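PDB 4Y9J: protein ACDH-11, isoform b from Caenorhabditis elegans, which belongs to the acyl-CoA dehydrogenase family of flavoproteins and binds flavin-adenine dinucleotide in an assembly of four chains. Local coordinates for residues 410-415 against 436-442. Sequence-based numbering, arbitrary orientation.
Sequences AVPMVS and LRDAQVT
Ala410 sets its CB 3.9 Å from OG1 of Thr442 and looser against the CB of Ala439, opening an apolar contact between helix 389-419 and the end of the short helix 432-439 in the helical C-terminal domain of the acyl-CoA dehydrogenase fold. Val411 divides its branches: CG1, anti to the backbone N (chi1 173°), meets CD1 of Leu436, the two side chains crossing at about a right angle, while CG2 presses on the backbone at Gln440 CA, 3.4 Å away, and also touches the amide NE2. Val414 also uses both branches, CG1 lying 3.6 Å from Leu436 CA and CG2 4.1 Å from Ala439 CB. At Ser415, CD1 of Leu436 approaches the backbone N at 3.7 Å. OG of Ser415 is hydrogen-bonded to NE2 of Gln440 of the second subunit, and NE2 of Gln440 in turn to OG of Ser415 of that subunit, placing this buried packing at a subunit interface. Val441, whose CB points away from helix 389-419, touches the flavin-adenine dinucleotide. From Ala439 to Thr442 the chain makes a type I beta turn. OG1 of Thr442, also hydrogen-bonded to Ser323 OG of helix 304-338, joins Thr442 N in donating to Ala439 O, the hydroxyl bond measuring 2.8 Å and lying in the carbonyl plane.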
loop_
_atom_site.group_PDB
_atom_site.type_symbol
_atom_site.label_atom_id
_atom_site.label_comp_id
_atom_site.label_asym_id
_atom_site.label_seq_id
_atom_site.Cartn_x
_atom_site.Cartn_y
_atom_site.Cartn_z
ATOM N N ALA B 410 -9.741 29.381 9.874
ATOM C CA ALA B 410 -9.138 28.131 10.357
ATOM C C ALA B 410 -7.846 27.749 9.589
ATOM O O ALA B 410 -6.845 27.493 10.223
ATOM C CB ALA B 410 -10.121 26.974 10.274
ATOM N N VAL B 411 -7.868 27.740 8.263
ATOM C CA VAL B 411 -6.678 27.295 7.550
ATOM C C VAL B 411 -5.498 28.251 7.729
ATOM O O VAL B 411 -4.438 27.810 8.077
ATOM C CB VAL B 411 -6.923 26.963 6.077
ATOM C CG1 VAL B 411 -5.610 26.660 5.346
ATOM C CG2 VAL B 411 -7.862 25.736 5.954
ATOM N N PRO B 412 -5.687 29.567 7.549
ATOM C CA PRO B 412 -4.502 30.380 7.821
ATOM C C PRO B 412 -3.989 30.315 9.253
ATOM O O PRO B 412 -2.769 30.426 9.436
ATOM C CB PRO B 412 -4.957 31.806 7.525
ATOM C CG PRO B 412 -6.110 31.621 6.562
ATOM C CD PRO B 412 -6.796 30.350 6.974
ATOM N N MET B 413 -4.883 30.205 10.234
ATOM C CA MET B 413 -4.422 30.105 11.601
ATOM C C MET B 413 -3.699 28.746 11.862
ATOM O O MET B 413 -2.654 28.717 12.506
ATOM C CB MET B 413 -5.560 30.251 12.598
ATOM C CG MET B 413 -4.985 30.575 13.984
ATOM S SD MET B 413 -6.228 30.818 15.203
ATOM C CE MET B 413 -6.792 32.428 14.585
ATOM N N VAL B 414 -4.218 27.645 11.376
ATOM C CA VAL B 414 -3.561 26.366 11.624
ATOM C C VAL B 414 -2.241 26.321 10.818
ATOM O O VAL B 414 -1.261 25.835 11.342
ATOM C CB VAL B 414 -4.443 25.172 11.276
ATOM C CG1 VAL B 414 -3.690 23.856 11.448
ATOM C CG2 VAL B 414 -5.640 25.183 12.188
ATOM N N SER B 415 -2.221 26.946 9.626
ATOM C CA SER B 415 -0.973 27.043 8.856
ATOM C C SER B 415 0.125 27.769 9.679
ATOM O O SER B 415 1.288 27.370 9.647
ATOM C CB SER B 415 -1.224 27.699 7.498
ATOM O OG SER B 415 -0.037 27.851 6.758
ATOM N N LEU B 436 -4.083 20.574 9.886
ATOM C CA LEU B 436 -4.234 21.504 8.757
ATOM C C LEU B 436 -5.131 20.907 7.641
ATOM O O LEU B 436 -6.068 21.570 7.135
ATOM C CB LEU B 436 -2.887 21.841 8.143
ATOM C CG LEU B 436 -2.883 22.788 6.978
ATOM C CD1 LEU B 436 -3.297 24.187 7.365
ATOM C CD2 LEU B 436 -1.512 22.803 6.359
ATOM N N ARG B 437 -4.847 19.652 7.260
ATOM C CA ARG B 437 -5.578 18.973 6.189
ATOM C C ARG B 437 -7.104 18.897 6.550
ATOM O O ARG B 437 -7.980 19.137 5.701
ATOM C CB ARG B 437 -4.956 17.602 5.925
ATOM C CG ARG B 437 -3.524 17.718 5.313
ATOM C CD ARG B 437 -3.075 16.384 4.797
ATOM N NE ARG B 437 -2.767 15.468 5.855
ATOM C CZ ARG B 437 -3.550 14.547 6.359
ATOM N NH1 ARG B 437 -4.760 14.311 5.867
ATOM N NH2 ARG B 437 -3.054 13.775 7.324
ATOM N N ASP B 438 -7.380 18.515 7.778
ATOM C CA ASP B 438 -8.724 18.437 8.324
ATOM C C ASP B 438 -9.435 19.810 8.475
ATOM O O ASP B 438 -10.587 19.962 8.074
ATOM C CB ASP B 438 -8.759 17.609 9.619
ATOM C CG ASP B 438 -8.412 16.062 9.387
ATOM O OD1 ASP B 438 -8.117 15.593 8.224
ATOM O OD2 ASP B 438 -8.458 15.258 10.403
ATOM N N ALA B 439 -8.717 20.808 8.985
ATOM C CA ALA B 439 -9.256 22.159 9.119
ATOM C C ALA B 439 -9.690 22.716 7.748
ATOM O O ALA B 439 -10.638 23.483 7.674
ATOM C CB ALA B 439 -8.208 23.092 9.743
ATOM N N GLN B 440 -9.017 22.308 6.667
ATOM C CA GLN B 440 -9.357 22.723 5.320
ATOM C C GLN B 440 -10.730 22.229 4.835
ATOM O O GLN B 440 -11.286 22.790 3.899
ATOM C CB GLN B 440 -8.203 22.387 4.352
ATOM C CG GLN B 440 -8.434 22.651 2.888
ATOM C CD GLN B 440 -8.584 24.154 2.596
ATOM O OE1 GLN B 440 -9.739 24.687 2.557
ATOM N NE2 GLN B 440 -7.510 24.827 2.498
ATOM N N VAL B 441 -11.285 21.168 5.435
ATOM C CA VAL B 441 -12.654 20.812 5.072
ATOM C C VAL B 441 -13.710 21.906 5.496
ATOM O O VAL B 441 -14.756 22.072 4.865
ATOM C CB VAL B 441 -13.071 19.444 5.632
ATOM C CG1 VAL B 441 -13.553 19.511 7.058
ATOM C CG2 VAL B 441 -14.130 18.853 4.694
ATOM N N THR B 442 -13.375 22.586 6.575
ATOM C CA THR B 442 -14.370 23.400 7.309
ATOM C C THR B 442 -14.909 24.632 6.522
ATOM O O THR B 442 -16.066 24.933 6.689
ATOM C CB THR B 442 -13.969 23.747 8.747
ATOM O OG1 THR B 442 -12.858 24.657 8.820
ATOM C CG2 THR B 442 -13.651 22.541 9.555
#